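Local structure of CoA binding domain protein (Escherichia coli, 3QA9) at residues A[10-15]-A[135-140]; A[89-94]-A[100-105]; A[93-98]-A[114-119]. The protein is of unknown function but belongs to the CoA-binding domain family, with a Rossmann-like fold of parallel strands flanked by helices. One frame throughout, in Å; residues are numbered along the deposited sequence.

Contact 1: residues A[10-15]-A[135-140]; sequences EDIREI and ERLLGE
L137, in the last turn of helix 130-137, presses against I12 of helix 9-18, where the last helix of this Rossmann-like fold meets the first. From the backbone of L137, CB points toward helix 9-18, and chi1 of -59° puts CG, where the side chain forks, anti to the carbonyl carbon and beside the backbone N. One branch does the touching: L137 CD1 comes 3.4 Å from I12 CG2, a close fit for two methyls. The same L137 CD1 lies 3.7 Å from I12 CB. On the other branch, L137 CD2 lies 3.6 Å over one face of the R136 guanidinium, off its centre. R136 NH2 in turn forms salt bridges with E133 and with D9 of helix 9-18. L138, the first residue to leave helical geometry, adds a second patch, its CD2 lying 3.7 Å from R13 CG, with the two side chains at about a right angle. Beyond that methylene the R13 chain bends at chi3 (60°) and turns back along its own helix to a salt bridge with E10. There R13 NE donates to E10 OE2 over 3.1 Å, meeting the oxygen on its syn side, 31° out of the carboxylate plane.

Contact 2: residues A[89-94]-A[100-105]; sequences RFVVYA and KVVWFQ
V91 and A94, on the inward side of helix 87-97, face V102 and F104 of strand 101-104 in a wholly apolar, buried contact. The helix runs nearly antiparallel to the strand: the axes of the two short segments stand 9.5 Å apart at closest approach and make an angle of 160°. Of the four side chains, V102 lies at the middle, pointing toward the helix and dividing its two methyls between helical residues one turn apart. With its CG1 anti to the backbone N and its CG2 anti to the carbonyl carbon (chi1 168°), V102 sets CG1 4.2 Å from V91 CG2 and CG2 4.1 Å from A94 CB. A94 also touches V78 on the neighbouring strand. F104, two residues along the same side of the strand, does not point straight at the helix from its backbone, but its ring brings it nearer. The far ring atom, F104 CZ, comes 4.4 Å from V91 CG2, which approaches the ring obliquely. Y109 meets the F104 ring edge-to-face, and A114 of helix 111-119 also touches it. V91 CG2 is therefore shared between a strand methyl and an aromatic ring, while V91 as a whole also packs on A113 and A117. V101 points away from this helix and, like W103, packs on strand 123-126. Together, strand 77-80, helix 87-97 and strand 101-104 form a beta-alpha-beta crossover, the repeating unit of the Rossmann fold, with the helix packed on the strand that follows it.

Contact 3: residues A[93-98]-A[114-119]; sequences YAIKKG and ARQAKE
Two residues beyond I95, which reaches across to Q116 and A117, the ammonium NZ of K97 is gripped by a run of backbone carbonyls: hydrogen bonds to I71 O and D73 O, and a weak one to P72 O. These ties fix the end of helix 87-97 to the 71-73 backbone, while between segments 93-98 and 114-119 the contact is made by I95. Its CB points toward the neighbouring helix, and CG1 stands anti to the carbonyl carbon (chi1 -65°), with chi2 at 169° extending the chain to the terminal methyl. I95 CD1 lies 4.0 Å from Q116 O. The same I95 CD1 is 4.3 Å from A117 CA. It thus rests on the backbone of the second helix beside the aliphatic part of the glutamine. The A117 methyl touches V91 and I124 of strand 123-126. After I95 the helix closes in a Schellman motif: G98 takes a positive phi (82°), and G98 N donates to I95 O over 3.0 Å. This light, partly exposed contact is that of two neighbouring helices lying side by side on one face of the parallel sheet in a Rossmann-like fold.

Contact 2 is the core of the three: all four of its touching residues are buried, whereas contacts 1 and 3 are partly buried and lie farther from the centre of the chain. Contacts 2 and 3 share helix 87-97, with Y93 and A94 in both, and their centres are about 6 Å apart; V91 CG1 meets A117 CB at 3.8 Å, joining the two helices, while V102 CG2 lies 4.2 Å from the same A117 CB and brings in the strand. Contact 1 joins the terminal helices, yet reaches contact 2 through W103, whose CH2 lies 4.1 Å from I12 CG2. Contact 2 is purely apolar, while contacts 1 and 3 pair aliphatic touches with charged or carbonyl-bound groups.

Contact 1: residues A[10-15]-A[135-140]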
loop_
_atom_site.group_PDB
_atom_site.type_symbol
_atom_site.label_atom_id
_atom_site.label_comp_id
_atom_site.label_asym_id
_atom_site.label_seq_id
_atom_site.Cartn_x
_atom_site.Cartn_y
_atom_site.Cartn_z
ATOM N N GLU A 10 2.636 -3.065 -17.443
ATOM C CA GLU A 10 1.281 -2.624 -17.817
ATOM C C GLU A 10 0.296 -2.838 -16.664
ATOM O O GLU A 10 -0.518 -1.967 -16.364
ATOM C CB GLU A 10 0.787 -3.377 -19.069
ATOM C CG GLU A 10 -0.724 -3.288 -19.316
ATOM C CD GLU A 10 -1.231 -1.873 -19.500
ATOM O OE1 GLU A 10 -2.452 -1.650 -19.386
ATOM O OE2 GLU A 10 -0.405 -0.984 -19.752
ATOM N N ASP A 11 0.378 -4.002 -16.025
ATOM C CA ASP A 11 -0.498 -4.330 -14.900
ATOM C C ASP A 11 -0.264 -3.351 -13.747
ATOM O O ASP A 11 -1.193 -2.893 -13.104
ATOM C CB ASP A 11 -0.234 -5.750 -14.361
ATOM C CG ASP A 11 -0.441 -6.844 -15.396
ATOM O OD1 ASP A 11 -1.338 -6.717 -16.247
ATOM O OD2 ASP A 11 0.311 -7.839 -15.330
ATOM N N ILE A 12 0.998 -3.064 -13.469
ATOM C CA ILE A 12 1.341 -2.139 -12.399
ATOM C C ILE A 12 0.768 -0.767 -12.719
ATOM O O ILE A 12 0.198 -0.090 -11.867
ATOM C CB ILE A 12 2.864 -2.037 -12.239
ATOM C CG1 ILE A 12 3.419 -3.378 -11.767
ATOM C CG2 ILE A 12 3.198 -0.944 -11.255
ATOM C CD1 ILE A 12 2.831 -3.844 -10.453
ATOM N N ARG A 13 0.923 -0.366 -13.973
ATOM C CA ARG A 13 0.402 0.916 -14.425
ATOM C C ARG A 13 -1.107 0.958 -14.196
ATOM O O ARG A 13 -1.651 1.959 -13.742
ATOM C CB ARG A 13 0.705 1.134 -15.919
ATOM C CG ARG A 13 0.429 2.565 -16.372
ATOM C CD ARG A 13 0.548 2.739 -17.898
ATOM N NE ARG A 13 -0.399 1.872 -18.589
ATOM C CZ ARG A 13 -1.716 2.048 -18.640
ATOM N NH1 ARG A 13 -2.291 3.080 -18.052
ATOM N NH2 ARG A 13 -2.463 1.151 -19.258
ATOM N N GLU A 14 -1.781 -0.136 -14.518
ATOM C CA GLU A 14 -3.227 -0.208 -14.340
ATOM C C GLU A 14 -3.638 -0.074 -12.885
ATOM O O GLU A 14 -4.606 0.602 -12.556
ATOM C CB GLU A 14 -3.764 -1.524 -14.916
ATOM C CG GLU A 14 -3.707 -1.559 -16.430
ATOM C CD GLU A 14 -4.228 -2.851 -17.039
ATOM O OE1 GLU A 14 -5.142 -3.456 -16.460
ATOM O OE2 GLU A 14 -3.732 -3.242 -18.110
ATOM N N ILE A 15 -2.893 -0.726 -12.008
ATOM C CA ILE A 15 -3.192 -0.658 -10.587
ATOM C C ILE A 15 -3.097 0.774 -10.070
ATOM O O ILE A 15 -3.975 1.248 -9.348
ATOM C CB ILE A 15 -2.221 -1.548 -9.793
ATOM C CG1 ILE A 15 -2.513 -3.022 -10.096
ATOM C CG2 ILE A 15 -2.343 -1.261 -8.312
ATOM C CD1 ILE A 15 -1.447 -3.964 -9.571
ATOM N N GLU A 135 6.634 6.999 -10.431
ATOM C CA GLU A 135 7.628 7.813 -11.128
ATOM C C GLU A 135 8.144 7.135 -12.401
ATOM O O GLU A 135 8.405 7.783 -13.414
ATOM C CB GLU A 135 8.815 8.094 -10.201
ATOM C CG GLU A 135 8.432 8.673 -8.846
ATOM C CD GLU A 135 9.633 8.880 -7.924
ATOM O OE1 GLU A 135 10.564 8.041 -7.943
ATOM O OE2 GLU A 135 9.636 9.876 -7.164
ATOM N N ARG A 136 8.278 5.820 -12.335
ATOM C CA ARG A 136 8.795 5.017 -13.437
ATOM C C ARG A 136 7.801 4.784 -14.573
ATOM O O ARG A 136 8.142 4.833 -15.752
ATOM C CB ARG A 136 9.227 3.661 -12.877
ATOM C CG ARG A 136 10.041 2.811 -13.800
ATOM C CD ARG A 136 10.550 1.572 -13.068
ATOM N NE ARG A 136 9.530 0.560 -12.802
ATOM C CZ ARG A 136 9.063 -0.295 -13.706
ATOM N NH1 ARG A 136 9.513 -0.266 -14.949
ATOM N NH2 ARG A 136 8.167 -1.205 -13.363
ATOM N N LEU A 137 6.561 4.532 -14.194
ATOM C CA LEU A 137 5.512 4.203 -15.142
ATOM C C LEU A 137 4.563 5.293 -15.533
ATOM O O LEU A 137 3.981 5.260 -16.605
ATOM C CB LEU A 137 4.699 3.045 -14.590
ATOM C CG LEU A 137 5.549 1.819 -14.331
ATOM C CD1 LEU A 137 4.673 0.682 -13.875
ATOM C CD2 LEU A 137 6.260 1.444 -15.600
ATOM N N LEU A 138 4.358 6.229 -14.630
ATOM C CA LEU A 138 3.476 7.334 -14.904
ATOM C C LEU A 138 4.347 8.562 -14.705
ATOM O O LEU A 138 4.000 9.500 -14.033
ATOM C CB LEU A 138 2.298 7.312 -13.941
ATOM C CG LEU A 138 1.391 6.080 -14.042
ATOM C CD1 LEU A 138 0.447 6.068 -12.881
ATOM C CD2 LEU A 138 0.603 6.080 -15.340
ATOM N N GLY A 139 5.510 8.499 -15.325
ATOM C CA GLY A 139 6.478 9.566 -15.262
ATOM C C GLY A 139 6.060 10.886 -15.863
ATOM O O GLY A 139 5.206 10.916 -16.797
ATOM N N GLU A 140 6.657 11.948 -15.354
ATOM C CA GLU A 140 6.384 13.263 -15.866
ATOM C C GLU A 140 7.716 13.981 -15.804
ATOM O O GLU A 140 8.560 13.613 -14.948
ATOM C CB GLU A 140 5.261 13.874 -14.985
ATOM C CG GLU A 140 5.640 13.965 -13.514
ATOM C CD GLU A 140 4.496 14.460 -12.644
ATOM O OE1 GLU A 140 3.539 15.054 -13.197
ATOM O OE2 GLU A 140 4.556 14.273 -11.405
#

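Contact 2: residues A[89-94]-A[100-105]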
loop_
_atom_site.group_PDB
_atom_site.type_symbol
_atom_site.label_atom_id
_atom_site.label_comp_id
_atom_site.label_asym_id
_atom_site.label_seq_id
_atom_site.Cartn_x
_atom_site.Cartn_y
_atom_site.Cartn_z
ATOM N N ARG A 89 -1.650 -10.956 8.884
ATOM C CA ARG A 89 -2.708 -10.261 9.602
ATOM C C ARG A 89 -3.392 -9.207 8.732
ATOM O O ARG A 89 -4.610 -9.186 8.575
ATOM C CB ARG A 89 -2.049 -9.629 10.823
ATOM C CG ARG A 89 -2.904 -8.974 11.847
ATOM C CD ARG A 89 -2.016 -8.677 13.074
ATOM N NE ARG A 89 -1.663 -7.266 13.256
ATOM C CZ ARG A 89 -0.497 -6.806 13.719
ATOM N NH1 ARG A 89 0.495 -7.619 14.049
ATOM N NH2 ARG A 89 -0.342 -5.508 13.905
ATOM N N PHE A 90 -2.589 -8.333 8.155
ATOM C CA PHE A 90 -3.117 -7.281 7.319
ATOM C C PHE A 90 -3.722 -7.813 6.045
ATOM O O PHE A 90 -4.632 -7.219 5.487
ATOM C CB PHE A 90 -2.014 -6.274 7.067
ATOM C CG PHE A 90 -1.473 -5.731 8.339
ATOM C CD1 PHE A 90 -0.258 -6.168 8.836
ATOM C CD2 PHE A 90 -2.169 -4.740 9.020
ATOM C CE1 PHE A 90 0.218 -5.698 10.052
ATOM C CE2 PHE A 90 -1.716 -4.258 10.229
ATOM C CZ PHE A 90 -0.488 -4.707 10.730
ATOM N N VAL A 91 -3.229 -8.951 5.590
ATOM C CA VAL A 91 -3.797 -9.563 4.409
ATOM C C VAL A 91 -5.194 -10.092 4.710
ATOM O O VAL A 91 -6.113 -9.914 3.927
ATOM C CB VAL A 91 -2.925 -10.706 3.922
ATOM C CG1 VAL A 91 -3.724 -11.624 2.997
ATOM C CG2 VAL A 91 -1.738 -10.124 3.204
ATOM N N VAL A 92 -5.352 -10.744 5.853
ATOM C CA VAL A 92 -6.660 -11.275 6.235
ATOM C C VAL A 92 -7.642 -10.120 6.320
ATOM O O VAL A 92 -8.791 -10.218 5.881
ATOM C CB VAL A 92 -6.608 -11.990 7.597
ATOM C CG1 VAL A 92 -8.026 -12.292 8.078
ATOM C CG2 VAL A 92 -5.812 -13.272 7.468
ATOM N N TYR A 93 -7.179 -9.021 6.898
ATOM C CA TYR A 93 -8.001 -7.840 7.011
ATOM C C TYR A 93 -8.322 -7.234 5.673
ATOM O O TYR A 93 -9.426 -6.753 5.458
ATOM C CB TYR A 93 -7.318 -6.818 7.909
ATOM C CG TYR A 93 -7.480 -7.209 9.332
ATOM C CD1 TYR A 93 -8.648 -7.826 9.728
ATOM C CD2 TYR A 93 -6.493 -6.978 10.275
ATOM C CE1 TYR A 93 -8.857 -8.203 11.010
ATOM C CE2 TYR A 93 -6.690 -7.350 11.597
ATOM C CZ TYR A 93 -7.888 -7.969 11.940
ATOM O OH TYR A 93 -8.192 -8.329 13.215
ATOM N N ALA A 94 -7.351 -7.268 4.771
ATOM C CA ALA A 94 -7.546 -6.730 3.434
ATOM C C ALA A 94 -8.617 -7.532 2.711
ATOM O O ALA A 94 -9.414 -6.985 1.939
ATOM C CB ALA A 94 -6.243 -6.783 2.646
ATOM N N LYS A 100 -8.657 -4.866 -3.269
ATOM C CA LYS A 100 -8.375 -5.522 -4.537
ATOM C C LYS A 100 -6.911 -5.900 -4.706
ATOM O O LYS A 100 -6.579 -6.832 -5.424
ATOM C CB LYS A 100 -8.751 -4.596 -5.694
ATOM C CG LYS A 100 -10.174 -4.099 -5.671
ATOM C CD LYS A 100 -11.107 -5.271 -5.871
ATOM C CE LYS A 100 -12.531 -4.823 -6.080
ATOM N NZ LYS A 100 -12.975 -4.061 -4.903
ATOM N N VAL A 101 -6.045 -5.163 -4.032
ATOM C CA VAL A 101 -4.618 -5.357 -4.147
ATOM C C VAL A 101 -3.858 -5.284 -2.846
ATOM O O VAL A 101 -4.163 -4.497 -1.983
ATOM C CB VAL A 101 -4.035 -4.266 -5.077
ATOM C CG1 VAL A 101 -2.495 -4.345 -5.129
ATOM C CG2 VAL A 101 -4.647 -4.388 -6.462
ATOM N N VAL A 102 -2.872 -6.148 -2.718
ATOM C CA VAL A 102 -2.001 -6.106 -1.571
ATOM C C VAL A 102 -0.631 -5.801 -2.142
ATOM O O VAL A 102 -0.097 -6.573 -2.925
ATOM C CB VAL A 102 -1.952 -7.424 -0.819
ATOM C CG1 VAL A 102 -0.819 -7.376 0.147
ATOM C CG2 VAL A 102 -3.256 -7.647 -0.075
ATOM N N TRP A 103 -0.084 -4.654 -1.763
ATOM C CA TRP A 103 1.219 -4.225 -2.251
ATOM C C TRP A 103 2.287 -4.359 -1.168
ATOM O O TRP A 103 2.240 -3.672 -0.152
ATOM C CB TRP A 103 1.124 -2.765 -2.733
ATOM C CG TRP A 103 2.319 -2.243 -3.489
ATOM C CD1 TRP A 103 3.609 -2.181 -3.047
ATOM C CD2 TRP A 103 2.321 -1.667 -4.806
ATOM N NE1 TRP A 103 4.411 -1.598 -3.995
ATOM C CE2 TRP A 103 3.644 -1.258 -5.082
ATOM C CE3 TRP A 103 1.325 -1.429 -5.767
ATOM C CZ2 TRP A 103 4.010 -0.657 -6.291
ATOM C CZ3 TRP A 103 1.687 -0.824 -6.974
ATOM C CH2 TRP A 103 3.016 -0.434 -7.218
ATOM N N PHE A 104 3.232 -5.268 -1.379
ATOM C CA PHE A 104 4.323 -5.466 -0.428
ATOM C C PHE A 104 5.502 -4.569 -0.797
ATOM O O PHE A 104 6.175 -4.803 -1.805
ATOM C CB PHE A 104 4.817 -6.916 -0.441
ATOM C CG PHE A 104 3.796 -7.923 0.009
ATOM C CD1 PHE A 104 2.859 -8.437 -0.887
ATOM C CD2 PHE A 104 3.807 -8.403 1.317
ATOM C CE1 PHE A 104 1.947 -9.416 -0.484
ATOM C CE2 PHE A 104 2.897 -9.382 1.730
ATOM C CZ PHE A 104 1.969 -9.891 0.824
ATOM N N GLN A 105 5.755 -3.545 0.009
ATOM C CA GLN A 105 6.882 -2.655 -0.253
ATOM C C GLN A 105 8.175 -3.453 -0.065
ATOM O O GLN A 105 8.145 -4.613 0.350
ATOM C CB GLN A 105 6.850 -1.461 0.714
ATOM C CG GLN A 105 5.658 -0.531 0.502
ATOM C CD GLN A 105 5.867 0.458 -0.632
ATOM O OE1 GLN A 105 4.937 0.774 -1.380
ATOM N NE2 GLN A 105 7.088 0.969 -0.755
#

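Contact 3: residues A[93-98]-A[114-119]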
loop_
_atom_site.group_PDB
_atom_site.type_symbol
_atom_site.label_atom_id
_atom_site.label_comp_id
_atom_site.label_asym_id
_atom_site.label_seq_id
_atom_site.Cartn_x
_atom_site.Cartn_y
_atom_site.Cartn_z
ATOM N N TYR A 93 -7.179 -9.021 6.898
ATOM C CA TYR A 93 -8.001 -7.840 7.011
ATOM C C TYR A 93 -8.322 -7.234 5.673
ATOM O O TYR A 93 -9.426 -6.753 5.458
ATOM C CB TYR A 93 -7.318 -6.818 7.909
ATOM C CG TYR A 93 -7.480 -7.209 9.332
ATOM C CD1 TYR A 93 -8.648 -7.826 9.728
ATOM C CD2 TYR A 93 -6.493 -6.978 10.275
ATOM C CE1 TYR A 93 -8.857 -8.203 11.010
ATOM C CE2 TYR A 93 -6.690 -7.350 11.597
ATOM C CZ TYR A 93 -7.888 -7.969 11.940
ATOM O OH TYR A 93 -8.192 -8.329 13.215
ATOM N N ALA A 94 -7.351 -7.268 4.771
ATOM C CA ALA A 94 -7.546 -6.730 3.434
ATOM C C ALA A 94 -8.617 -7.532 2.711
ATOM O O ALA A 94 -9.414 -6.985 1.939
ATOM C CB ALA A 94 -6.243 -6.783 2.646
ATOM N N ILE A 95 -8.633 -8.837 2.958
ATOM C CA ILE A 95 -9.615 -9.715 2.327
ATOM C C ILE A 95 -10.997 -9.385 2.873
ATOM O O ILE A 95 -11.954 -9.209 2.118
ATOM C CB ILE A 95 -9.287 -11.190 2.609
ATOM C CG1 ILE A 95 -7.958 -11.555 1.937
ATOM C CG2 ILE A 95 -10.405 -12.090 2.102
ATOM C CD1 ILE A 95 -7.399 -12.911 2.356
ATOM N N LYS A 96 -11.087 -9.290 4.194
ATOM C CA LYS A 96 -12.348 -8.979 4.856
ATOM C C LYS A 96 -12.882 -7.625 4.420
ATOM O O LYS A 96 -14.092 -7.419 4.312
ATOM C CB LYS A 96 -12.152 -8.985 6.372
ATOM C CG LYS A 96 -11.826 -10.360 6.945
ATOM C CD LYS A 96 -11.453 -10.292 8.424
ATOM C CE LYS A 96 -12.589 -9.749 9.273
ATOM N NZ LYS A 96 -13.763 -10.666 9.281
ATOM N N LYS A 97 -11.968 -6.704 4.163
ATOM C CA LYS A 97 -12.333 -5.358 3.750
ATOM C C LYS A 97 -12.755 -5.281 2.290
ATOM O O LYS A 97 -13.366 -4.322 1.863
ATOM C CB LYS A 97 -11.152 -4.415 3.996
ATOM C CG LYS A 97 -11.426 -2.973 3.672
ATOM C CD LYS A 97 -12.437 -2.381 4.615
ATOM C CE LYS A 97 -12.534 -0.895 4.401
ATOM N NZ LYS A 97 -13.618 -0.320 5.203
ATOM N N GLY A 98 -12.415 -6.301 1.525
ATOM C CA GLY A 98 -12.759 -6.301 0.122
ATOM C C GLY A 98 -11.784 -5.494 -0.712
ATOM O O GLY A 98 -12.141 -4.978 -1.765
ATOM N N ALA A 114 1.121 -13.721 0.859
ATOM C CA ALA A 114 0.814 -13.421 -0.540
ATOM C C ALA A 114 -0.114 -14.469 -1.139
ATOM O O ALA A 114 -1.091 -14.139 -1.815
ATOM C CB ALA A 114 2.107 -13.342 -1.356
ATOM N N ARG A 115 0.190 -15.735 -0.888
ATOM C CA ARG A 115 -0.624 -16.823 -1.417
ATOM C C ARG A 115 -2.054 -16.755 -0.885
ATOM O O ARG A 115 -3.014 -16.935 -1.627
ATOM C CB ARG A 115 0.036 -18.167 -1.079
ATOM C CG ARG A 115 -0.711 -19.438 -1.540
ATOM C CD ARG A 115 -0.957 -19.486 -3.055
ATOM N NE ARG A 115 0.254 -19.379 -3.869
ATOM C CZ ARG A 115 0.998 -20.405 -4.285
ATOM N NH1 ARG A 115 0.670 -21.649 -3.970
ATOM N NH2 ARG A 115 2.069 -20.180 -5.040
ATOM N N GLN A 116 -2.203 -16.468 0.395
ATOM C CA GLN A 116 -3.535 -16.355 0.967
ATOM C C GLN A 116 -4.330 -15.260 0.254
ATOM O O GLN A 116 -5.486 -15.444 -0.098
ATOM C CB GLN A 116 -3.433 -16.061 2.461
ATOM C CG GLN A 116 -4.749 -16.159 3.163
ATOM C CD GLN A 116 -4.591 -15.986 4.649
ATOM O OE1 GLN A 116 -3.570 -15.490 5.119
ATOM N NE2 GLN A 116 -5.600 -16.391 5.400
ATOM N N ALA A 117 -3.704 -14.119 0.026
ATOM C CA ALA A 117 -4.383 -13.036 -0.685
ATOM C C ALA A 117 -4.750 -13.473 -2.095
ATOM O O ALA A 117 -5.872 -13.256 -2.547
ATOM C CB ALA A 117 -3.504 -11.817 -0.756
ATOM N N LYS A 118 -3.799 -14.091 -2.786
ATOM C CA LYS A 118 -4.051 -14.557 -4.135
ATOM C C LYS A 118 -5.215 -15.513 -4.206
ATOM O O LYS A 118 -6.048 -15.424 -5.101
ATOM C CB LYS A 118 -2.805 -15.223 -4.717
ATOM C CG LYS A 118 -1.825 -14.211 -5.173
ATOM C CD LYS A 118 -0.540 -14.825 -5.661
ATOM C CE LYS A 118 -0.495 -14.914 -7.153
ATOM N NZ LYS A 118 0.826 -15.490 -7.566
ATOM N N GLU A 119 -5.266 -16.430 -3.255
ATOM C CA GLU A 119 -6.339 -17.407 -3.215
ATOM C C GLU A 119 -7.692 -16.743 -3.022
ATOM O O GLU A 119 -8.701 -17.242 -3.522
ATOM C CB GLU A 119 -6.092 -18.427 -2.097
ATOM C CG GLU A 119 -4.940 -19.388 -2.378
ATOM C CD GLU A 119 -5.213 -20.301 -3.563
ATOM O OE1 GLU A 119 -6.290 -20.934 -3.597
ATOM O OE2 GLU A 119 -4.352 -20.391 -4.462
#